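SAM dependent methyltransferase (Aquifex aeolicus, PDB 3DH0) binds S-adenosylmethionine and probably catalyses transfer of its methyl group to an acceptor, as expected of a class I methyltransferase. Local coordinates at residues A[139-144]-A[186-191]; A[25-30]-A[55-60]; A[143-148]-A[159-164]. All blocks are in the same frame, centred on the assembly; numbering follows the deposited sequence.

Interaction 1. Residues A[139-144]-A[186-191]; sequences LAIIDW and FGVYAM
The Phe186 ring folds back over the end of the neighbouring strand, one face lying across the backbone carbonyl of Asp143, whose O sits 3.5 Å above the ring plane toward its rim. Its CG stands between the backbone N and the carbonyl carbon (chi1 60°), and this crowded torsion carries the ring across rather than outward, with CZ 3.9 Å from CB of Asp143. The next cross-strand pair on the same face is Ile141 and Val188, which lie side by side, with Val188 CG1 3.4 Å from Ile141 CB. Leu139 and Ala190 close the row, CB to CB at 4.0 Å. These three are the hydrogen-bonded pairs of an antiparallel register, each closed by two backbone bonds; Phe186 N reaches Asp143 O at 2.9 Å, nearly along the C=O axis. Between them, Ile142 faces Gly187 in a non-hydrogen-bonded pair. Asp143 OD1 accepts from Trp144 N through its anti lone pair, and OD2 bonds His117 ND1. The pairing is characteristic of the class I methyltransferase sheet (strand order 3-2-1-4-5-7-6), where the last strand, 185-191, inserts antiparallel between 137-144 and 174-181; helix 161-170 covers Ile141, Val188 and Ala190 through Leu168, and strand 107-113 flanks 137-144 in parallel.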
loop_
_atom_site.group_PDB
_atom_site.type_symbol
_atom_site.label_atom_id
_atom_site.label_comp_id
_atom_site.label_asym_id
_atom_site.label_seq_id
_atom_site.Cartn_x
_atom_site.Cartn_y
_atom_site.Cartn_z
ATOM N N LEU A 139 -5.341 -0.262 8.611
ATOM C CA LEU A 139 -4.417 0.424 7.718
ATOM C C LEU A 139 -2.982 -0.115 7.885
ATOM O O LEU A 139 -2.403 -0.036 8.969
ATOM C CB LEU A 139 -4.455 1.923 8.005
ATOM C CG LEU A 139 -3.380 2.818 7.387
ATOM C CD1 LEU A 139 -3.232 2.555 5.906
ATOM C CD2 LEU A 139 -3.762 4.247 7.627
ATOM N N ALA A 140 -2.413 -0.668 6.816
ATOM C CA ALA A 140 -1.057 -1.206 6.872
ATOM C C ALA A 140 -0.090 -0.391 6.023
ATOM O O ALA A 140 -0.071 -0.513 4.805
ATOM C CB ALA A 140 -1.056 -2.644 6.410
ATOM N N ILE A 141 0.727 0.421 6.674
ATOM C CA ILE A 141 1.685 1.260 5.963
ATOM C C ILE A 141 3.120 0.753 6.120
ATOM O O ILE A 141 3.635 0.659 7.230
ATOM C CB ILE A 141 1.586 2.721 6.469
ATOM C CG1 ILE A 141 0.152 3.216 6.292
ATOM C CG2 ILE A 141 2.564 3.603 5.730
ATOM C CD1 ILE A 141 -0.077 4.614 6.757
ATOM N N ILE A 142 3.762 0.434 5.001
ATOM C CA ILE A 142 5.137 -0.072 5.016
ATOM C C ILE A 142 6.107 0.816 4.232
ATOM O O ILE A 142 5.876 1.096 3.056
ATOM C CB ILE A 142 5.202 -1.514 4.434
ATOM C CG1 ILE A 142 4.404 -2.470 5.323
ATOM C CG2 ILE A 142 6.649 -1.981 4.326
ATOM C CD1 ILE A 142 4.488 -3.929 4.910
ATOM N N ASP A 143 7.188 1.254 4.874
ATOM C CA ASP A 143 8.163 2.091 4.180
ATOM C C ASP A 143 9.621 1.975 4.640
ATOM O O ASP A 143 9.908 1.383 5.674
ATOM C CB ASP A 143 7.733 3.559 4.229
ATOM C CG ASP A 143 7.914 4.250 2.889
ATOM O OD1 ASP A 143 8.975 4.034 2.256
ATOM O OD2 ASP A 143 7.002 4.996 2.464
ATOM N N TRP A 144 10.537 2.552 3.860
ATOM C CA TRP A 144 11.973 2.518 4.171
ATOM C C TRP A 144 12.291 3.283 5.435
ATOM O O TRP A 144 11.576 4.226 5.783
ATOM C CB TRP A 144 12.812 3.150 3.060
ATOM C CG TRP A 144 12.653 2.559 1.713
ATOM C CD1 TRP A 144 11.908 3.057 0.684
ATOM C CD2 TRP A 144 13.287 1.375 1.221
ATOM N NE1 TRP A 144 12.043 2.253 -0.424
ATOM C CE2 TRP A 144 12.884 1.216 -0.121
ATOM C CE3 TRP A 144 14.158 0.437 1.783
ATOM C CZ2 TRP A 144 13.332 0.147 -0.910
ATOM C CZ3 TRP A 144 14.598 -0.622 1.000
ATOM C CH2 TRP A 144 14.186 -0.757 -0.328
ATOM N N PHE A 186 10.180 -0.381 7.918
ATOM C CA PHE A 186 9.404 -0.445 9.137
ATOM C C PHE A 186 7.951 -0.623 8.704
ATOM O O PHE A 186 7.638 -0.588 7.520
ATOM C CB PHE A 186 9.583 0.825 9.966
ATOM C CG PHE A 186 9.168 2.078 9.268
ATOM C CD1 PHE A 186 7.824 2.380 9.096
ATOM C CD2 PHE A 186 10.126 2.970 8.798
ATOM C CE1 PHE A 186 7.438 3.556 8.466
ATOM C CE2 PHE A 186 9.755 4.149 8.166
ATOM C CZ PHE A 186 8.412 4.445 7.998
ATOM N N GLY A 187 7.068 -0.844 9.660
ATOM C CA GLY A 187 5.674 -1.016 9.327
ATOM C C GLY A 187 4.862 -0.397 10.432
ATOM O O GLY A 187 5.327 -0.269 11.556
ATOM N N VAL A 188 3.652 0.022 10.106
ATOM C CA VAL A 188 2.780 0.613 11.103
ATOM C C VAL A 188 1.390 0.010 10.995
ATOM O O VAL A 188 0.851 -0.165 9.911
ATOM C CB VAL A 188 2.738 2.156 10.981
ATOM C CG1 VAL A 188 2.946 2.568 9.553
ATOM C CG2 VAL A 188 1.421 2.686 11.512
ATOM N N TYR A 189 0.843 -0.324 12.150
ATOM C CA TYR A 189 -0.462 -0.940 12.282
ATOM C C TYR A 189 -1.406 0.143 12.755
ATOM O O TYR A 189 -1.202 0.726 13.817
ATOM C CB TYR A 189 -0.349 -2.041 13.331
ATOM C CG TYR A 189 -1.474 -3.042 13.420
ATOM C CD1 TYR A 189 -2.606 -2.802 14.213
ATOM C CD2 TYR A 189 -1.351 -4.282 12.808
ATOM C CE1 TYR A 189 -3.574 -3.797 14.397
ATOM C CE2 TYR A 189 -2.305 -5.271 12.984
ATOM C CZ TYR A 189 -3.408 -5.034 13.777
ATOM O OH TYR A 189 -4.318 -6.063 13.953
ATOM N N ALA A 190 -2.436 0.425 11.970
ATOM C CA ALA A 190 -3.385 1.451 12.356
ATOM C C ALA A 190 -4.797 1.040 12.015
ATOM O O ALA A 190 -5.036 0.326 11.040
ATOM C CB ALA A 190 -3.042 2.755 11.671
ATOM N N MET A 191 -5.739 1.489 12.833
ATOM C CA MET A 191 -7.147 1.180 12.621
ATOM C C MET A 191 -7.924 2.476 12.408
ATOM O O MET A 191 -7.734 3.465 13.125
ATOM C CB MET A 191 -7.708 0.392 13.817
ATOM C CG MET A 191 -9.144 -0.057 13.647
ATOM S SD MET A 191 -9.722 -1.153 14.980
ATOM C CE MET A 191 -9.761 -2.732 14.107
#

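Interaction 2. Residues A[25-30]-A[55-60]; sequences DPEKVL and LSKMVG
Leu30 and Leu55 meet methyl to methyl, CD2 of one 3.5 Å from CD2 of the other, their side chains crossing at about a right angle. On the same leucine, CB of Leu30 touches SD of Met58 at 3.5 Å, so the sulfur lies against the root of the side chain and also near CD1, while Leu55 meets the methyl tips. Farther out, Glu27 and Lys57 form a salt bridge: the extended lysine brings NZ to 3.3 Å from Glu27 OE1, with OE2 nearly as close, and both hydrogen bonds are weak. An alanine here in place of Glu27 has no carboxylate to pair with Lys57 NZ, and the loss would probably leave the lysine less well held and weaken the link between the two helices at this outer rim. Behind this shell, Asp25 N-caps helix 26-33, its OD2 accepting from Lys28 N at 3.0 Å, which fixes the first turn that presents Glu27. The short segments cross at -52° with axes 10.5 Å apart, so that side chains rather than backbones bridge the gap. This is helix-on-helix packing beside the parallel part of the Rossmann-like sheet, where helix 52-59 is the crossover of a beta-alpha-beta unit, resting through Leu55 and Val59 on strands 40-43 and 64-69, which it connects.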
loop_
_atom_site.group_PDB
_atom_site.type_symbol
_atom_site.label_atom_id
_atom_site.label_comp_id
_atom_site.label_asym_id
_atom_site.label_seq_id
_atom_site.Cartn_x
_atom_site.Cartn_y
_atom_site.Cartn_z
ATOM N N ASP A 25 9.061 -10.780 3.748
ATOM C CA ASP A 25 8.168 -11.795 3.191
ATOM C C ASP A 25 6.777 -11.176 3.037
ATOM O O ASP A 25 6.158 -10.768 4.018
ATOM C CB ASP A 25 8.092 -13.001 4.126
ATOM C CG ASP A 25 7.383 -14.161 3.500
ATOM O OD1 ASP A 25 8.053 -15.176 3.218
ATOM O OD2 ASP A 25 6.162 -14.059 3.273
ATOM N N PRO A 26 6.275 -11.090 1.797
ATOM C CA PRO A 26 4.960 -10.511 1.538
ATOM C C PRO A 26 3.791 -11.081 2.334
ATOM O O PRO A 26 3.116 -10.327 3.037
ATOM C CB PRO A 26 4.795 -10.702 0.039
ATOM C CG PRO A 26 6.182 -10.542 -0.441
ATOM C CD PRO A 26 6.957 -11.391 0.529
ATOM N N GLU A 27 3.531 -12.388 2.248
ATOM C CA GLU A 27 2.392 -12.896 3.002
ATOM C C GLU A 27 2.604 -13.063 4.487
ATOM O O GLU A 27 1.636 -13.104 5.256
ATOM C CB GLU A 27 1.815 -14.184 2.410
ATOM C CG GLU A 27 2.759 -15.211 1.862
ATOM C CD GLU A 27 1.975 -16.353 1.193
ATOM O OE1 GLU A 27 1.126 -16.962 1.882
ATOM O OE2 GLU A 27 2.191 -16.631 -0.011
ATOM N N LYS A 28 3.861 -13.138 4.902
ATOM C CA LYS A 28 4.129 -13.261 6.319
ATOM C C LYS A 28 3.682 -11.956 6.947
ATOM O O LYS A 28 2.904 -11.935 7.899
ATOM C CB LYS A 28 5.623 -13.493 6.576
ATOM C CG LYS A 28 5.960 -13.595 8.058
ATOM C CD LYS A 28 7.299 -14.255 8.323
ATOM C CE LYS A 28 7.493 -14.462 9.827
ATOM N NZ LYS A 28 8.864 -14.920 10.188
ATOM N N VAL A 29 4.165 -10.857 6.386
ATOM C CA VAL A 29 3.825 -9.533 6.882
ATOM C C VAL A 29 2.326 -9.234 6.839
ATOM O O VAL A 29 1.769 -8.741 7.817
ATOM C CB VAL A 29 4.589 -8.450 6.097
ATOM C CG1 VAL A 29 4.149 -7.057 6.541
ATOM C CG2 VAL A 29 6.074 -8.616 6.328
ATOM N N LEU A 30 1.678 -9.537 5.718
ATOM C CA LEU A 30 0.243 -9.278 5.573
ATOM C C LEU A 30 -0.596 -10.038 6.589
ATOM O O LEU A 30 -1.466 -9.465 7.252
ATOM C CB LEU A 30 -0.240 -9.663 4.172
ATOM C CG LEU A 30 0.215 -8.869 2.953
ATOM C CD1 LEU A 30 -0.041 -9.692 1.698
ATOM C CD2 LEU A 30 -0.511 -7.544 2.900
ATOM N N LEU A 55 -1.709 -10.153 -2.177
ATOM C CA LEU A 55 -2.992 -9.662 -1.698
ATOM C C LEU A 55 -4.119 -10.492 -2.320
ATOM O O LEU A 55 -5.074 -10.879 -1.654
ATOM C CB LEU A 55 -3.144 -8.202 -2.111
ATOM C CG LEU A 55 -2.088 -7.246 -1.559
ATOM C CD1 LEU A 55 -2.168 -5.915 -2.293
ATOM C CD2 LEU A 55 -2.287 -7.070 -0.056
ATOM N N SER A 56 -3.991 -10.755 -3.611
ATOM C CA SER A 56 -4.976 -11.533 -4.332
ATOM C C SER A 56 -5.168 -12.896 -3.669
ATOM O O SER A 56 -6.290 -13.308 -3.352
ATOM C CB SER A 56 -4.515 -11.714 -5.780
ATOM O OG SER A 56 -5.491 -12.360 -6.562
ATOM N N LYS A 57 -4.058 -13.593 -3.462
ATOM C CA LYS A 57 -4.106 -14.908 -2.870
ATOM C C LYS A 57 -4.748 -14.908 -1.494
ATOM O O LYS A 57 -5.592 -15.757 -1.199
ATOM C CB LYS A 57 -2.702 -15.494 -2.762
ATOM C CG LYS A 57 -2.684 -16.903 -2.183
ATOM C CD LYS A 57 -1.304 -17.316 -1.696
ATOM C CE LYS A 57 -1.331 -18.722 -1.096
ATOM N NZ LYS A 57 -0.039 -19.098 -0.416
ATOM N N MET A 58 -4.349 -13.949 -0.660
ATOM C CA MET A 58 -4.839 -13.858 0.711
ATOM C C MET A 58 -6.295 -13.524 0.953
ATOM O O MET A 58 -6.798 -13.795 2.028
ATOM C CB MET A 58 -3.978 -12.893 1.519
ATOM C CG MET A 58 -2.706 -13.536 2.068
ATOM S SD MET A 58 -2.007 -12.624 3.456
ATOM C CE MET A 58 -3.241 -12.941 4.713
ATOM N N VAL A 59 -6.980 -12.931 -0.015
ATOM C CA VAL A 59 -8.382 -12.619 0.187
ATOM C C VAL A 59 -9.213 -13.709 -0.475
ATOM O O VAL A 59 -10.381 -13.897 -0.162
ATOM C CB VAL A 59 -8.737 -11.238 -0.393
ATOM C CG1 VAL A 59 -7.918 -10.161 0.302
ATOM C CG2 VAL A 59 -8.509 -11.219 -1.889
ATOM N N GLY A 60 -8.584 -14.439 -1.384
ATOM C CA GLY A 60 -9.251 -15.528 -2.069
ATOM C C GLY A 60 -10.383 -15.191 -3.014
ATOM O O GLY A 60 -10.723 -14.034 -3.236
#

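Interaction 3. Residues A[143-148]-A[159-164]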
loop_
_atom_site.group_PDB
_atom_site.type_symbol
_atom_site.label_atom_id
_atom_site.label_comp_id
_atom_site.label_asym_id
_atom_site.label_seq_id
_atom_site.Cartn_x
_atom_site.Cartn_y
_atom_site.Cartn_z
ATOM N N ASP A 143 7.188 1.254 4.874
ATOM C CA ASP A 143 8.163 2.091 4.180
ATOM C C ASP A 143 9.621 1.975 4.640
ATOM O O ASP A 143 9.908 1.383 5.674
ATOM C CB ASP A 143 7.733 3.559 4.229
ATOM C CG ASP A 143 7.914 4.250 2.889
ATOM O OD1 ASP A 143 8.975 4.034 2.256
ATOM O OD2 ASP A 143 7.002 4.996 2.464
ATOM N N TRP A 144 10.537 2.552 3.860
ATOM C CA TRP A 144 11.973 2.518 4.171
ATOM C C TRP A 144 12.291 3.283 5.435
ATOM O O TRP A 144 11.576 4.226 5.783
ATOM C CB TRP A 144 12.812 3.150 3.060
ATOM C CG TRP A 144 12.653 2.559 1.713
ATOM C CD1 TRP A 144 11.908 3.057 0.684
ATOM C CD2 TRP A 144 13.287 1.375 1.221
ATOM N NE1 TRP A 144 12.043 2.253 -0.424
ATOM C CE2 TRP A 144 12.884 1.216 -0.121
ATOM C CE3 TRP A 144 14.158 0.437 1.783
ATOM C CZ2 TRP A 144 13.332 0.147 -0.910
ATOM C CZ3 TRP A 144 14.598 -0.622 1.000
ATOM C CH2 TRP A 144 14.186 -0.757 -0.328
ATOM N N LYS A 145 13.389 2.895 6.089
ATOM C CA LYS A 145 13.862 3.532 7.320
ATOM C C LYS A 145 14.442 4.902 6.946
ATOM O O LYS A 145 14.859 5.107 5.801
ATOM C CB LYS A 145 14.947 2.659 7.970
ATOM C CG LYS A 145 14.701 2.338 9.434
ATOM C CD LYS A 145 14.021 0.990 9.634
ATOM C CE LYS A 145 15.050 -0.143 9.723
ATOM N NZ LYS A 145 14.415 -1.484 9.914
ATOM N N LYS A 146 14.475 5.841 7.887
ATOM C CA LYS A 146 15.006 7.160 7.554
ATOM C C LYS A 146 16.460 7.325 7.944
ATOM O O LYS A 146 16.863 8.354 8.491
ATOM C CB LYS A 146 14.192 8.292 8.203
ATOM C CG LYS A 146 14.352 9.631 7.479
ATOM C CD LYS A 146 13.877 10.798 8.323
ATOM C CE LYS A 146 13.338 11.943 7.461
ATOM N NZ LYS A 146 14.243 12.310 6.337
ATOM N N GLU A 147 17.242 6.297 7.661
ATOM C CA GLU A 147 18.662 6.317 7.934
ATOM C C GLU A 147 19.287 6.099 6.573
ATOM O O GLU A 147 18.745 6.550 5.552
ATOM C CB GLU A 147 19.029 5.172 8.867
ATOM C CG GLU A 147 18.683 3.806 8.321
ATOM C CD GLU A 147 18.279 2.860 9.425
ATOM O OE1 GLU A 147 18.635 1.664 9.341
ATOM O OE2 GLU A 147 17.594 3.313 10.373
ATOM N N GLU A 148 20.420 5.410 6.540
ATOM C CA GLU A 148 21.057 5.140 5.267
ATOM C C GLU A 148 21.215 3.649 5.178
ATOM O O GLU A 148 21.543 2.986 6.162
ATOM C CB GLU A 148 22.365 5.918 5.164
ATOM C CG GLU A 148 22.071 7.435 5.111
ATOM C CD GLU A 148 23.312 8.303 5.088
ATOM O OE1 GLU A 148 24.173 8.113 5.985
ATOM O OE2 GLU A 148 23.412 9.179 4.186
ATOM N N TYR A 159 10.101 9.519 4.980
ATOM C CA TYR A 159 9.697 9.908 6.328
ATOM C C TYR A 159 10.289 8.860 7.256
ATOM O O TYR A 159 10.709 7.788 6.817
ATOM C CB TYR A 159 8.180 9.821 6.520
ATOM C CG TYR A 159 7.314 10.814 5.785
ATOM C CD1 TYR A 159 6.420 10.386 4.808
ATOM C CD2 TYR A 159 7.331 12.164 6.110
ATOM C CE1 TYR A 159 5.563 11.274 4.178
ATOM C CE2 TYR A 159 6.478 13.063 5.484
ATOM C CZ TYR A 159 5.596 12.611 4.521
ATOM O OH TYR A 159 4.746 13.490 3.905
ATOM N N SER A 160 10.300 9.157 8.543
ATOM C CA SER A 160 10.783 8.203 9.522
ATOM C C SER A 160 9.514 7.733 10.232
ATOM O O SER A 160 8.521 8.466 10.275
ATOM C CB SER A 160 11.699 8.881 10.539
ATOM O OG SER A 160 10.941 9.673 11.442
ATOM N N GLU A 161 9.542 6.523 10.786
ATOM C CA GLU A 161 8.389 5.985 11.506
ATOM C C GLU A 161 7.843 7.032 12.466
ATOM O O GLU A 161 6.649 7.102 12.733
ATOM C CB GLU A 161 8.798 4.759 12.311
ATOM C CG GLU A 161 9.932 5.035 13.277
ATOM C CD GLU A 161 11.268 4.474 12.797
ATOM O OE1 GLU A 161 11.663 4.784 11.645
ATOM O OE2 GLU A 161 11.918 3.728 13.583
ATOM N N TRP A 162 8.732 7.854 12.986
ATOM C CA TRP A 162 8.328 8.869 13.924
ATOM C C TRP A 162 7.374 9.869 13.267
ATOM O O TRP A 162 6.240 10.026 13.714
ATOM C CB TRP A 162 9.593 9.522 14.488
ATOM C CG TRP A 162 10.499 8.487 15.152
ATOM C CD1 TRP A 162 10.226 7.783 16.293
ATOM C CD2 TRP A 162 11.779 8.001 14.682
ATOM N NE1 TRP A 162 11.245 6.896 16.566
ATOM C CE2 TRP A 162 12.210 7.007 15.598
ATOM C CE3 TRP A 162 12.602 8.313 13.580
ATOM C CZ2 TRP A 162 13.443 6.310 15.445
ATOM C CZ3 TRP A 162 13.838 7.617 13.427
ATOM C CH2 TRP A 162 14.237 6.632 14.360
ATOM N N GLU A 163 7.802 10.524 12.191
ATOM C CA GLU A 163 6.944 11.500 11.502
ATOM C C GLU A 163 5.615 10.890 11.043
ATOM O O GLU A 163 4.545 11.391 11.372
ATOM C CB GLU A 163 7.657 12.070 10.276
ATOM C CG GLU A 163 8.884 12.890 10.569
ATOM C CD GLU A 163 9.974 12.599 9.571
ATOM O OE1 GLU A 163 10.411 11.428 9.540
ATOM O OE2 GLU A 163 10.387 13.512 8.820
ATOM N N VAL A 164 5.693 9.821 10.264
ATOM C CA VAL A 164 4.504 9.154 9.768
ATOM C C VAL A 164 3.413 8.992 10.831
ATOM O O VAL A 164 2.324 9.541 10.695
ATOM C CB VAL A 164 4.850 7.758 9.197
ATOM C CG1 VAL A 164 3.589 7.065 8.684
ATOM C CG2 VAL A 164 5.860 7.900 8.081
#
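Van der Waals contact is carried by the aliphatic part of Lys146, which runs alongside the start of helix 161-170. Its CG is anti to the backbone N (chi1 -158°), and its CB lies 3.5 Å from CB of Ser160, with CD against that same carbon at 3.7 Å. Farther along, CE comes to 3.6 Å from Glu163 OE2 as the lysine crosses the glutamate at about a right angle. The methylene, not the ammonium, makes this approach: the chain bends at chi4 (-48°), and NZ hydrogen-bonds to the carbonyl of Pro155.

No hydrogen bond joins the two segments; the polar bonds lie inside 159-164. Ser160 and Glu163 form a capping box. Glu163 OE1 accepts from Ser160 N and from Ser160 OG, the latter at 2.6 Å, both donors coming from above the carboxylate plane, while Ser160 OG in turn receives a weak bond from Glu163 N. The serine hydroxyl stands between its backbone N and carbonyl carbon (chi1 74°), where it can serve both roles. Within the same turn, CG of Glu161 lies over the centre of the Trp162 ring.

Among charged groups, Lys145 sends NZ to the carbonyl of Cys185, its CG only grazing Glu161. The contact thus joins the exit of strand 137-144 to the N-terminus of a helix by methylenes laid over a capping box. Because Glu163 OE1 takes two donors, its carboxylate is likely to stay ionised, and Lys146 NZ, 4.7 Å from Glu163 OE2, may favour that charge without forming a salt bridge.

How the interactions relate
Interactions 1 and 3 share Asp143 and Trp144 and have centres 11 Å apart. Strand 137-144 pairs with 186-191, then runs into the loop that meets the start of helix 161-170. Phe186 joins them directly, its CE2 3.5 Å from Glu161 N. Interaction 2 lies toward the parallel part of the sheet, its centre 15 Å from that of interaction 1, yet Val29 CG1 touches Ile142 CD1 at 3.5 Å. Interactions 2 and 3 do not touch, their nearest atoms being about 9 Å apart. Bound S-adenosylmethionine lies near residues of all three contacts: the side chain of Trp144, shared by interactions 1 and 3, is about 6 Å from it and that of Leu55, in interaction 2, about 8 Å.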